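PDB 6KIA: enoyl-acyl carrier protein reductase from Uncultured bacterium, which probably catalyses the NADH-dependent reduction of enoyl-acyl carrier protein in bacterial fatty acid synthesis and is linked to triclosan resistance. Local coordinates for residues 284-289 and 411-416; 31-36 and 237-242. All coordinates share one frame; numbering follows the deposited sequence.

Contact 1: 284-289 and 411-416; sequences TVYNCP and FHESSN. With NAI (1,4-dihydronicotinamide adenine dinucleotide), chain D.
Buried side-chain packing between a sheet strand and the C-terminal region of a helix makes this contact: the phenol of Tyr286, on strand 283-287, reaches Glu413 and Ser414 in the last part of helix 394-413 and the turn that follows. The ring is carried there by a chi1 of -66°, which sets CG anti to the carbonyl carbon, and it is the OH end that does the touching. Glu413 meets it with aliphatic carbon: its CB lies 3.4 Å from Tyr286 OH, while its CG sits at the ring edge, near the ring plane, 3.9 Å from Tyr286 CE2. A bend at chi2 (64°) turns the Glu413 carboxylate off from the phenol, and OE2 accepts a hydrogen bond from the backbone N of Ala418. Ser414 comes in obliquely to the ring, with its OG 3.1 Å from Tyr286 OH; this OG is also hydrogen-bonded to the carbonyl of Met410, one helical turn back. In the Rossmann-like sheet of this reductase, strand 283-287 runs parallel to both 234-240 and 421-423, and the Tyr286 ring projects from it onto the helix layer, where the Tyr286 side chain also touches Met410. Thr284 lies on the same side of the strand and lays CG2 over one face of the Tyr286 ring, 3.5 Å above its plane. A type I turn from Glu413 to Asn416 redirects the chain. At the other end of the strand segment the backbone reaches the cofactor, where Pro289 O stands 3.3 Å from C4N of the dihydronicotinamide ring.

Contact 2: 31-36 and 237-242; sequences RGYANG and SAYGYH. With NAI (1,4-dihydronicotinamide adenine dinucleotide), chain D.
A chi1 of -107°, away from the usual staggered values, swings the Tyr33 ring toward the nicotinamide, while Tyr239, with CG anti to its carbonyl carbon (chi1 -72°), sends its ring under the Tyr33 CB. That methylene makes a CH-pi contact over the face of the Tyr239 ring, CB being 3.8 Å from the ring centroid. The two rings make no full stack: their planes are inclined by 27° and displaced, leaving little face on face. Ala34 adds its CA, 3.4 Å from Tyr239 OH. One water joins the polar groups here: it donates to Tyr33 O and is hydrogen-bonded to Tyr239 OH at 3.2 Å. The setting is the nucleotide-binding end of a Rossmann-type fold, where the loop after strand 21-25 enters helix 34-43 beside the pyrophosphate. Tyr33 N donates an almost straight hydrogen bond of 2.8 Å to O1N of the cofactor. Gly32 CA lies 3.4 Å from the same O1N, the backbone running right against the pyrophosphate. Gly32 O takes two hydrogen bonds from Asn35, one from the backbone N and one from ND2, which tie the loop to the first helical turn. Around the nicotinamide riboside, Tyr239 CB packs 3.3 Å from O4D and Tyr241 CB packs 3.5 Å from C5N. Tyr33 presents its ring edge to the nicotinamide, CE2 lying 3.6 Å from C4N, the carbon that carries the hydride in NADH. The far end of Tyr33 is fixed by a hydrogen bond from its OH to Pro289 O, and its side chain also touches Val402, Leu403 and Thr406 of helix 394-413.

Both contacts are buried, contact 2 close to the centre of the chain and contact 1 farther out, and they share one sheet: strands 283-287 and 234-240 are neighbours, with Tyr286 O close to Gly240 N in a probable hydrogen bond. Helix 394-413 serves both as well, its C-terminal part in contact 1 and earlier turns behind Tyr33. In contact 1 a single phenol end packs on aliphatic carbon and a serine, and the cofactor is met mainly by the backbone carbonyls of Cys288 and Pro289 beyond the strand. Contact 2 is aromatic, with a bridging water and a direct backbone hydrogen bond to the pyrophosphate. Pro289 and Tyr33 join the two beside the nicotinamide.

Contact 1: 284-289 and 411-416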
ATOM      1  N   THR A 284     -10.391   9.861  -2.265  1.00 19.97           N
ATOM      2  CA  THR A 284     -10.871   8.503  -2.122  1.00 20.27           C
ATOM      3  C   THR A 284      -9.713   7.565  -1.761  1.00 20.21           C
ATOM      4  O   THR A 284      -8.675   7.541  -2.438  1.00 21.63           O
ATOM      5  CB  THR A 284     -11.567   8.013  -3.415  1.00 22.71           C
ATOM      6  OG1 THR A 284     -12.690   8.872  -3.723  1.00 21.52           O
ATOM      7  CG2 THR A 284     -12.058   6.560  -3.271  1.00 22.17           C
ATOM      8  N   VAL A 285      -9.904   6.801  -0.695  1.00 18.46           N
ATOM      9  CA  VAL A 285      -9.006   5.698  -0.366  1.00 19.41           C
ATOM     10  C   VAL A 285      -9.527   4.443  -1.018  1.00 20.53           C
ATOM     11  O   VAL A 285     -10.690   4.075  -0.835  1.00 20.94           O
ATOM     12  CB  VAL A 285      -8.907   5.455   1.156  1.00 18.11           C
ATOM     13  CG1 VAL A 285      -8.105   4.181   1.446  1.00 18.36           C
ATOM     14  CG2 VAL A 285      -8.295   6.675   1.849  1.00 21.21           C
ATOM     15  N   TYR A 286      -8.674   3.789  -1.796  1.00 16.51           N
ATOM     16  CA  TYR A 286      -9.051   2.533  -2.428  1.00 16.32           C
ATOM     17  C   TYR A 286      -8.428   1.414  -1.649  1.00 17.76           C
ATOM     18  O   TYR A 286      -7.211   1.255  -1.668  1.00 16.76           O
ATOM     19  CB  TYR A 286      -8.607   2.502  -3.902  1.00 16.24           C
ATOM     20  CG  TYR A 286      -9.338   3.514  -4.766  1.00 16.20           C
ATOM     21  CD1 TYR A 286      -8.855   4.821  -4.912  1.00 17.12           C
ATOM     22  CD2 TYR A 286     -10.518   3.175  -5.390  1.00 19.44           C
ATOM     23  CE1 TYR A 286      -9.539   5.739  -5.691  1.00 20.01           C
ATOM     24  CE2 TYR A 286     -11.208   4.087  -6.173  1.00 20.04           C
ATOM     25  CZ  TYR A 286     -10.720   5.345  -6.324  1.00 19.50           C
ATOM     26  OH  TYR A 286     -11.438   6.229  -7.117  1.00 20.88           O
ATOM     27  N   ASN A 287      -9.262   0.661  -0.937  1.00 18.41           N
ATOM     28  CA  ASN A 287      -8.768  -0.481  -0.157  1.00 19.18           C
ATOM     29  C   ASN A 287      -8.544  -1.672  -1.075  1.00 16.42           C
ATOM     30  O   ASN A 287      -9.497  -2.293  -1.585  1.00 16.06           O
ATOM     31  CB  ASN A 287      -9.724  -0.820   0.983  1.00 16.35           C
ATOM     32  CG  ASN A 287      -9.573   0.128   2.156  1.00 21.38           C
ATOM     33  OD1 ASN A 287      -8.448   0.546   2.499  1.00 18.80           O
ATOM     34  ND2 ASN A 287     -10.701   0.508   2.768  1.00 18.46           N
ATOM     35  N   CYS A 288      -7.273  -1.940  -1.343  1.00 16.28           N
ATOM     36  CA  CYS A 288      -6.873  -2.888  -2.396  1.00 17.69           C
ATOM     37  C   CYS A 288      -6.453  -4.246  -1.860  1.00 16.21           C
ATOM     38  O   CYS A 288      -6.137  -4.364  -0.677  1.00 16.42           O
ATOM     39  CB  CYS A 288      -5.728  -2.283  -3.217  1.00 16.25           C
ATOM     40  SG  CYS A 288      -6.240  -0.834  -4.224  1.00 17.60           S
ATOM     41  N   PRO A 289      -6.410  -5.272  -2.724  1.00 16.11           N
ATOM     42  CA  PRO A 289      -6.038  -6.613  -2.228  1.00 16.15           C
ATOM     43  C   PRO A 289      -4.603  -6.797  -1.758  1.00 16.69           C
ATOM     44  O   PRO A 289      -3.700  -6.045  -2.104  1.00 18.08           O
ATOM     45  CB  PRO A 289      -6.252  -7.504  -3.457  1.00 16.02           C
ATOM     46  CG  PRO A 289      -7.236  -6.795  -4.274  1.00 16.50           C
ATOM     47  CD  PRO A 289      -6.874  -5.333  -4.121  1.00 15.96           C
ATOM     48  N   PHE A 411      -8.273   4.625 -11.809  1.00 17.59           N
ATOM     49  CA  PHE A 411      -8.187   5.752 -12.746  1.00 19.96           C
ATOM     50  C   PHE A 411      -9.576   6.194 -13.187  1.00 18.87           C
ATOM     51  O   PHE A 411      -9.887   7.399 -13.200  1.00 18.49           O
ATOM     52  CB  PHE A 411      -7.330   5.386 -13.965  1.00 16.13           C
ATOM     53  CG  PHE A 411      -7.080   6.559 -14.885  1.00 20.35           C
ATOM     54  CD1 PHE A 411      -6.262   7.604 -14.498  1.00 23.43           C
ATOM     55  CD2 PHE A 411      -7.704   6.614 -16.124  1.00 22.97           C
ATOM     56  CE1 PHE A 411      -6.062   8.714 -15.360  1.00 22.28           C
ATOM     57  CE2 PHE A 411      -7.506   7.701 -16.985  1.00 24.27           C
ATOM     58  CZ  PHE A 411      -6.676   8.741 -16.598  1.00 19.17           C
ATOM     59  N   HIS A 412     -10.439   5.232 -13.528  1.00 15.85           N
ATOM     60  CA  HIS A 412     -11.774   5.594 -14.001  1.00 18.95           C
ATOM     61  C   HIS A 412     -12.733   5.962 -12.861  1.00 19.75           C
ATOM     62  O   HIS A 412     -13.526   6.896 -13.000  1.00 20.31           O
ATOM     63  CB  HIS A 412     -12.360   4.470 -14.871  1.00 19.72           C
ATOM     64  CG  HIS A 412     -11.687   4.328 -16.202  1.00 18.83           C
ATOM     65  ND1 HIS A 412     -11.630   5.359 -17.117  1.00 30.20           N
ATOM     66  CD2 HIS A 412     -11.079   3.268 -16.791  1.00 25.28           C
ATOM     67  CE1 HIS A 412     -11.005   4.945 -18.206  1.00 31.06           C
ATOM     68  NE2 HIS A 412     -10.652   3.685 -18.030  1.00 31.62           N
ATOM     69  N   GLU A 413     -12.669   5.258 -11.728  1.00 15.73           N
ATOM     70  CA  GLU A 413     -13.519   5.630 -10.618  1.00 18.01           C
ATOM     71  C   GLU A 413     -13.200   7.055 -10.157  1.00 18.13           C
ATOM     72  O   GLU A 413     -14.092   7.794  -9.739  1.00 25.00           O
ATOM     73  CB  GLU A 413     -13.355   4.650  -9.457  1.00 19.64           C
ATOM     74  CG  GLU A 413     -14.352   4.852  -8.308  1.00 20.65           C
ATOM     75  CD  GLU A 413     -15.805   4.613  -8.728  1.00 28.29           C
ATOM     76  OE1 GLU A 413     -16.058   3.981  -9.781  1.00 26.89           O
ATOM     77  OE2 GLU A 413     -16.698   5.034  -7.975  1.00 27.41           O
ATOM     78  N   SER A 414     -11.932   7.449 -10.221  1.00 19.49           N
ATOM     79  CA  SER A 414     -11.595   8.800  -9.764  1.00 18.71           C
ATOM     80  C   SER A 414     -12.170   9.889 -10.655  1.00 21.67           C
ATOM     81  O   SER A 414     -12.290  11.015 -10.216  1.00 21.40           O
ATOM     82  CB  SER A 414     -10.093   8.989  -9.622  1.00 22.71           C
ATOM     83  OG  SER A 414      -9.558   8.128  -8.621  1.00 29.26           O
ATOM     84  N   SER A 415     -12.553   9.586 -11.884  1.00 19.29           N
ATOM     85  CA  SER A 415     -13.222  10.631 -12.651  1.00 23.65           C
ATOM     86  C   SER A 415     -14.569  10.974 -12.031  1.00 25.46           C
ATOM     87  O   SER A 415     -15.005  12.119 -12.093  1.00 25.43           O
ATOM     88  CB  SER A 415     -13.399  10.254 -14.123  1.00 20.10           C
ATOM     89  OG  SER A 415     -12.181  10.402 -14.838  1.00 21.10           O
ATOM     90  N   ASN A 416     -15.235   9.988 -11.447  1.00 25.83           N
ATOM     91  CA  ASN A 416     -16.526  10.209 -10.791  1.00 28.83           C
ATOM     92  C   ASN A 416     -16.717   9.269  -9.610  1.00 26.42           C
ATOM     93  O   ASN A 416     -17.443   8.281  -9.703  1.00 28.40           O
ATOM     94  CB  ASN A 416     -17.673  10.012 -11.785  1.00 34.69           C
ATOM     95  CG  ASN A 416     -19.026  10.354 -11.189  1.00 48.11           C
ATOM     96  OD1 ASN A 416     -19.133  11.222 -10.323  1.00 50.28           O
ATOM     97  ND2 ASN A 416     -20.068   9.670 -11.653  1.00 53.89           N
TER
HETATM   98  PA  NAI D 501       6.116   0.059  -2.525  1.00 17.93           P
HETATM   99  O1A NAI D 501       6.349  -0.015  -4.003  1.00 20.84           O
HETATM  100  O2A NAI D 501       7.298  -0.250  -1.627  1.00 21.45           O
HETATM  101  O5B NAI D 501       5.511   1.497  -2.220  1.00 18.27           O
HETATM  102  C5B NAI D 501       5.770   2.117  -0.976  1.00 19.72           C
HETATM  103  C4B NAI D 501       5.459   3.621  -1.248  1.00 18.77           C
HETATM  104  O4B NAI D 501       5.595   4.318   0.131  1.00 18.65           O
HETATM  105  C3B NAI D 501       6.301   4.172  -2.047  1.00 20.23           C
HETATM  106  O3B NAI D 501       5.650   5.126  -2.981  1.00 21.64           O
HETATM  107  C2B NAI D 501       7.360   4.972  -1.059  1.00 22.04           C
HETATM  108  O2B NAI D 501       8.080   5.995  -1.840  1.00 20.17           O
HETATM  109  C1B NAI D 501       6.604   5.442  -0.129  1.00 22.62           C
HETATM  110  N9A NAI D 501       7.318   5.531   1.161  1.00 22.03           N
HETATM  111  C8A NAI D 501       7.833   4.634   2.021  1.00 20.37           C
HETATM  112  N7A NAI D 501       8.380   5.301   3.035  1.00 20.25           N
HETATM  113  C5A NAI D 501       8.197   6.623   2.809  1.00 19.02           C
HETATM  114  C6A NAI D 501       8.604   7.692   3.592  1.00 22.06           C
HETATM  115  N6A NAI D 501       9.311   7.794   4.838  1.00 24.00           N
HETATM  116  N1A NAI D 501       8.317   8.934   3.168  1.00 20.58           N
HETATM  117  C2A NAI D 501       7.651   9.124   1.986  1.00 21.94           C
HETATM  118  N3A NAI D 501       7.243   8.053   1.207  1.00 23.26           N
HETATM  119  C4A NAI D 501       7.538   6.789   1.644  1.00 22.89           C
HETATM  120  O3  NAI D 501       4.930  -0.994  -2.054  1.00 18.07           O
HETATM  121  PN  NAI D 501       3.334  -0.910  -2.277  1.00 18.35           P
HETATM  122  O1N NAI D 501       3.015  -0.800  -3.736  1.00 17.61           O
HETATM  123  O2N NAI D 501       2.825  -2.188  -1.631  1.00 18.64           O
HETATM  124  O5D NAI D 501       2.814   0.374  -1.487  1.00 17.46           O
HETATM  125  C5D NAI D 501       2.072   1.394  -2.135  1.00 17.38           C
HETATM  126  C4D NAI D 501       0.755   1.585  -1.350  1.00 17.30           C
HETATM  127  O4D NAI D 501      -0.000   0.519  -1.529  1.00 17.14           O
HETATM  128  C3D NAI D 501       1.024   1.650   0.151  1.00 19.92           C
HETATM  129  O3D NAI D 501       0.357   2.706   0.756  1.00 17.77           O
HETATM  130  C2D NAI D 501       0.409   0.316   0.629  1.00 20.21           C
HETATM  131  O2D NAI D 501       0.128   0.402   2.071  1.00 17.47           O
HETATM  132  C1D NAI D 501      -0.646   0.167  -0.129  1.00 17.16           C
HETATM  133  N1N NAI D 501      -1.150  -1.205  -0.173  1.00 18.80           N
HETATM  134  C2N NAI D 501      -0.308  -2.290  -0.303  1.00 17.06           C
HETATM  135  C3N NAI D 501      -0.835  -3.588  -0.279  1.00 16.95           C
HETATM  136  C7N NAI D 501       0.066  -4.809  -0.457  1.00 21.07           C
HETATM  137  O7N NAI D 501      -0.322  -5.927  -0.128  1.00 20.70           O
HETATM  138  N7N NAI D 501       1.357  -4.631  -1.019  1.00 19.50           N
HETATM  139  C4N NAI D 501      -2.197  -3.817  -0.148  1.00 19.33           C
HETATM  140  C5N NAI D 501      -3.048  -2.708  -0.070  1.00 21.86           C
HETATM  141  C6N NAI D 501      -2.517  -1.414  -0.077  1.00 17.91           C

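Contact 2: 31-36 and 237-242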
ATOM      1  N   ARG A  31       7.098  -3.580  -9.099  1.00 22.77           N
ATOM      2  CA  ARG A  31       6.059  -4.353  -8.384  1.00 21.59           C
ATOM      3  C   ARG A  31       5.115  -3.460  -7.570  1.00 18.63           C
ATOM      4  O   ARG A  31       4.117  -3.939  -7.025  1.00 18.74           O
ATOM      5  CB  ARG A  31       6.702  -5.416  -7.481  1.00 24.65           C
ATOM      6  CG  ARG A  31       7.707  -6.286  -8.219  1.00 33.03           C
ATOM      7  CD  ARG A  31       8.620  -7.021  -7.257  1.00 33.37           C
ATOM      8  NE  ARG A  31       7.948  -8.013  -6.443  1.00 38.75           N
ATOM      9  CZ  ARG A  31       8.130  -8.156  -5.131  1.00 33.62           C
ATOM     10  NH1 ARG A  31       7.486  -9.113  -4.488  1.00 28.90           N
ATOM     11  NH2 ARG A  31       8.940  -7.347  -4.463  1.00 29.74           N
ATOM     12  N   GLY A  32       5.409  -2.169  -7.498  1.00 17.30           N
ATOM     13  CA  GLY A  32       4.563  -1.277  -6.716  1.00 19.37           C
ATOM     14  C   GLY A  32       3.151  -1.124  -7.268  1.00 17.05           C
ATOM     15  O   GLY A  32       2.964  -1.087  -8.490  1.00 16.97           O
ATOM     16  N   TYR A  33       2.154  -1.006  -6.384  1.00 16.98           N
ATOM     17  CA  TYR A  33       0.773  -0.817  -6.820  1.00 18.46           C
ATOM     18  C   TYR A  33       0.623   0.311  -7.824  1.00 17.52           C
ATOM     19  O   TYR A  33      -0.147   0.199  -8.777  1.00 20.82           O
ATOM     20  CB  TYR A  33      -0.194  -0.507  -5.651  1.00 20.29           C
ATOM     21  CG  TYR A  33      -1.100  -1.652  -5.286  1.00 16.62           C
ATOM     22  CD1 TYR A  33      -2.077  -2.060  -6.176  1.00 16.44           C
ATOM     23  CD2 TYR A  33      -1.081  -2.227  -4.021  1.00 17.43           C
ATOM     24  CE1 TYR A  33      -2.930  -3.087  -5.892  1.00 18.40           C
ATOM     25  CE2 TYR A  33      -1.960  -3.260  -3.704  1.00 18.55           C
ATOM     26  CZ  TYR A  33      -2.877  -3.691  -4.659  1.00 16.38           C
ATOM     27  OH  TYR A  33      -3.778  -4.704  -4.425  1.00 16.35           O
ATOM     28  N   ALA A  34       1.337   1.412  -7.576  1.00 18.05           N
ATOM     29  CA  ALA A  34       1.170   2.624  -8.371  1.00 16.98           C
ATOM     30  C   ALA A  34       1.431   2.400  -9.859  1.00 19.55           C
ATOM     31  O   ALA A  34       0.934   3.174 -10.692  1.00 20.83           O
ATOM     32  CB  ALA A  34       2.108   3.737  -7.852  1.00 17.20           C
ATOM     33  N   ASN A  35       2.211   1.367 -10.191  1.00 21.87           N
ATOM     34  CA  ASN A  35       2.453   1.045 -11.611  1.00 24.66           C
ATOM     35  C   ASN A  35       1.154   0.934 -12.391  1.00 22.07           C
ATOM     36  O   ASN A  35       1.081   1.414 -13.520  1.00 25.40           O
ATOM     37  CB  ASN A  35       3.260  -0.242 -11.764  1.00 23.01           C
ATOM     38  CG  ASN A  35       4.711  -0.039 -11.438  1.00 24.47           C
ATOM     39  OD1 ASN A  35       5.465   0.570 -12.216  1.00 26.68           O
ATOM     40  ND2 ASN A  35       5.108  -0.481 -10.259  1.00 20.69           N
ATOM     41  N   GLY A  36       0.138   0.281 -11.824  1.00 18.56           N
ATOM     42  CA  GLY A  36      -1.128   0.154 -12.547  1.00 19.68           C
ATOM     43  C   GLY A  36      -1.735   1.511 -12.899  1.00 20.82           C
ATOM     44  O   GLY A  36      -2.231   1.755 -14.015  1.00 22.28           O
ATOM     45  N   SER A 237      -6.300  10.306  -4.693  1.00 18.46           N
ATOM     46  CA  SER A 237      -6.492   8.876  -4.448  1.00 17.00           C
ATOM     47  C   SER A 237      -5.423   8.433  -3.459  1.00 17.85           C
ATOM     48  O   SER A 237      -4.365   9.071  -3.353  1.00 17.30           O
ATOM     49  CB  SER A 237      -6.393   8.076  -5.748  1.00 16.83           C
ATOM     50  OG  SER A 237      -5.064   8.122  -6.261  1.00 16.93           O
ATOM     51  N   ALA A 238      -5.700   7.359  -2.724  1.00 17.03           N
ATOM     52  CA  ALA A 238      -4.705   6.739  -1.865  1.00 17.13           C
ATOM     53  C   ALA A 238      -4.918   5.240  -1.936  1.00 16.96           C
ATOM     54  O   ALA A 238      -6.030   4.773  -2.185  1.00 16.79           O
ATOM     55  CB  ALA A 238      -4.809   7.228  -0.409  1.00 20.78           C
ATOM     56  N   TYR A 239      -3.852   4.491  -1.704  1.00 17.01           N
ATOM     57  CA  TYR A 239      -3.935   3.035  -1.639  1.00 16.89           C
ATOM     58  C   TYR A 239      -4.135   2.635  -0.186  1.00 16.96           C
ATOM     59  O   TYR A 239      -3.277   2.894   0.650  1.00 19.99           O
ATOM     60  CB  TYR A 239      -2.677   2.377  -2.207  1.00 17.81           C
ATOM     61  CG  TYR A 239      -2.544   2.479  -3.710  1.00 16.82           C
ATOM     62  CD1 TYR A 239      -3.095   1.506  -4.546  1.00 18.67           C
ATOM     63  CD2 TYR A 239      -1.859   3.551  -4.295  1.00 18.64           C
ATOM     64  CE1 TYR A 239      -2.978   1.600  -5.919  1.00 17.11           C
ATOM     65  CE2 TYR A 239      -1.750   3.649  -5.674  1.00 16.87           C
ATOM     66  CZ  TYR A 239      -2.296   2.676  -6.462  1.00 19.19           C
ATOM     67  OH  TYR A 239      -2.191   2.765  -7.834  1.00 20.44           O
ATOM     68  N   GLY A 240      -5.276   2.028   0.112  1.00 17.22           N
ATOM     69  CA  GLY A 240      -5.526   1.602   1.469  1.00 16.92           C
ATOM     70  C   GLY A 240      -5.385   0.107   1.555  1.00 17.91           C
ATOM     71  O   GLY A 240      -5.428  -0.579   0.537  1.00 16.69           O
ATOM     72  N   TYR A 241      -5.188  -0.401   2.772  1.00 16.96           N
ATOM     73  CA  TYR A 241      -5.416  -1.835   3.010  1.00 16.88           C
ATOM     74  C   TYR A 241      -6.325  -1.958   4.230  1.00 17.80           C
ATOM     75  O   TYR A 241      -6.057  -1.338   5.259  1.00 19.79           O
ATOM     76  CB  TYR A 241      -4.126  -2.620   3.252  1.00 17.00           C
ATOM     77  CG  TYR A 241      -4.447  -4.083   3.508  1.00 17.47           C
ATOM     78  CD1 TYR A 241      -4.943  -4.881   2.483  1.00 16.75           C
ATOM     79  CD2 TYR A 241      -4.299  -4.642   4.777  1.00 19.02           C
ATOM     80  CE1 TYR A 241      -5.278  -6.201   2.698  1.00 17.27           C
ATOM     81  CE2 TYR A 241      -4.620  -5.968   5.002  1.00 17.04           C
ATOM     82  CZ  TYR A 241      -5.100  -6.748   3.967  1.00 16.85           C
ATOM     83  OH  TYR A 241      -5.438  -8.081   4.169  1.00 18.51           O
ATOM     84  N   HIS A 242      -7.419  -2.712   4.082  1.00 17.59           N
ATOM     85  CA  HIS A 242      -8.361  -2.890   5.188  1.00 19.08           C
ATOM     86  C   HIS A 242      -9.055  -4.224   5.003  1.00 16.69           C
ATOM     87  O   HIS A 242     -10.286  -4.333   5.105  1.00 20.32           O
ATOM     88  CB  HIS A 242      -9.373  -1.736   5.233  1.00 22.92           C
ATOM     89  CG  HIS A 242     -10.073  -1.598   6.552  1.00 20.72           C
ATOM     90  ND1 HIS A 242     -10.666  -0.420   6.960  1.00 21.92           N
ATOM     91  CD2 HIS A 242     -10.277  -2.491   7.551  1.00 21.54           C
ATOM     92  CE1 HIS A 242     -11.185  -0.587   8.167  1.00 21.69           C
ATOM     93  NE2 HIS A 242     -10.969  -1.836   8.546  1.00 23.64           N
TER
HETATM   94  PA  NAI D 501       6.116   0.059  -2.525  1.00 17.93           P
HETATM   95  O1A NAI D 501       6.349  -0.015  -4.003  1.00 20.84           O
HETATM   96  O2A NAI D 501       7.298  -0.250  -1.627  1.00 21.45           O
HETATM   97  O5B NAI D 501       5.511   1.497  -2.220  1.00 18.27           O
HETATM   98  C5B NAI D 501       5.770   2.117  -0.976  1.00 19.72           C
HETATM   99  C4B NAI D 501       5.459   3.621  -1.248  1.00 18.77           C
HETATM  100  O4B NAI D 501       5.595   4.318   0.131  1.00 18.65           O
HETATM  101  C3B NAI D 501       6.301   4.172  -2.047  1.00 20.23           C
HETATM  102  O3B NAI D 501       5.650   5.126  -2.981  1.00 21.64           O
HETATM  103  C2B NAI D 501       7.360   4.972  -1.059  1.00 22.04           C
HETATM  104  O2B NAI D 501       8.080   5.995  -1.840  1.00 20.17           O
HETATM  105  C1B NAI D 501       6.604   5.442  -0.129  1.00 22.62           C
HETATM  106  N9A NAI D 501       7.318   5.531   1.161  1.00 22.03           N
HETATM  107  C8A NAI D 501       7.833   4.634   2.021  1.00 20.37           C
HETATM  108  N7A NAI D 501       8.380   5.301   3.035  1.00 20.25           N
HETATM  109  C5A NAI D 501       8.197   6.623   2.809  1.00 19.02           C
HETATM  110  C6A NAI D 501       8.604   7.692   3.592  1.00 22.06           C
HETATM  111  N6A NAI D 501       9.311   7.794   4.838  1.00 24.00           N
HETATM  112  N1A NAI D 501       8.317   8.934   3.168  1.00 20.58           N
HETATM  113  C2A NAI D 501       7.651   9.124   1.986  1.00 21.94           C
HETATM  114  N3A NAI D 501       7.243   8.053   1.207  1.00 23.26           N
HETATM  115  C4A NAI D 501       7.538   6.789   1.644  1.00 22.89           C
HETATM  116  O3  NAI D 501       4.930  -0.994  -2.054  1.00 18.07           O
HETATM  117  PN  NAI D 501       3.334  -0.910  -2.277  1.00 18.35           P
HETATM  118  O1N NAI D 501       3.015  -0.800  -3.736  1.00 17.61           O
HETATM  119  O2N NAI D 501       2.825  -2.188  -1.631  1.00 18.64           O
HETATM  120  O5D NAI D 501       2.814   0.374  -1.487  1.00 17.46           O
HETATM  121  C5D NAI D 501       2.072   1.394  -2.135  1.00 17.38           C
HETATM  122  C4D NAI D 501       0.755   1.585  -1.350  1.00 17.30           C
HETATM  123  O4D NAI D 501      -0.000   0.519  -1.529  1.00 17.14           O
HETATM  124  C3D NAI D 501       1.024   1.650   0.151  1.00 19.92           C
HETATM  125  O3D NAI D 501       0.357   2.706   0.756  1.00 17.77           O
HETATM  126  C2D NAI D 501       0.409   0.316   0.629  1.00 20.21           C
HETATM  127  O2D NAI D 501       0.128   0.402   2.071  1.00 17.47           O
HETATM  128  C1D NAI D 501      -0.646   0.167  -0.129  1.00 17.16           C
HETATM  129  N1N NAI D 501      -1.150  -1.205  -0.173  1.00 18.80           N
HETATM  130  C2N NAI D 501      -0.308  -2.290  -0.303  1.00 17.06           C
HETATM  131  C3N NAI D 501      -0.835  -3.588  -0.279  1.00 16.95           C
HETATM  132  C7N NAI D 501       0.066  -4.809  -0.457  1.00 21.07           C
HETATM  133  O7N NAI D 501      -0.322  -5.927  -0.128  1.00 20.70           O
HETATM  134  N7N NAI D 501       1.357  -4.631  -1.019  1.00 19.50           N
HETATM  135  C4N NAI D 501      -2.197  -3.817  -0.148  1.00 19.33           C
HETATM  136  C5N NAI D 501      -3.048  -2.708  -0.070  1.00 21.86           C
HETATM  137  C6N NAI D 501      -2.517  -1.414  -0.077  1.00 17.91           C
HETATM  138  O   HOH W   1      -2.886   0.137  -9.436  1.00 23.35           O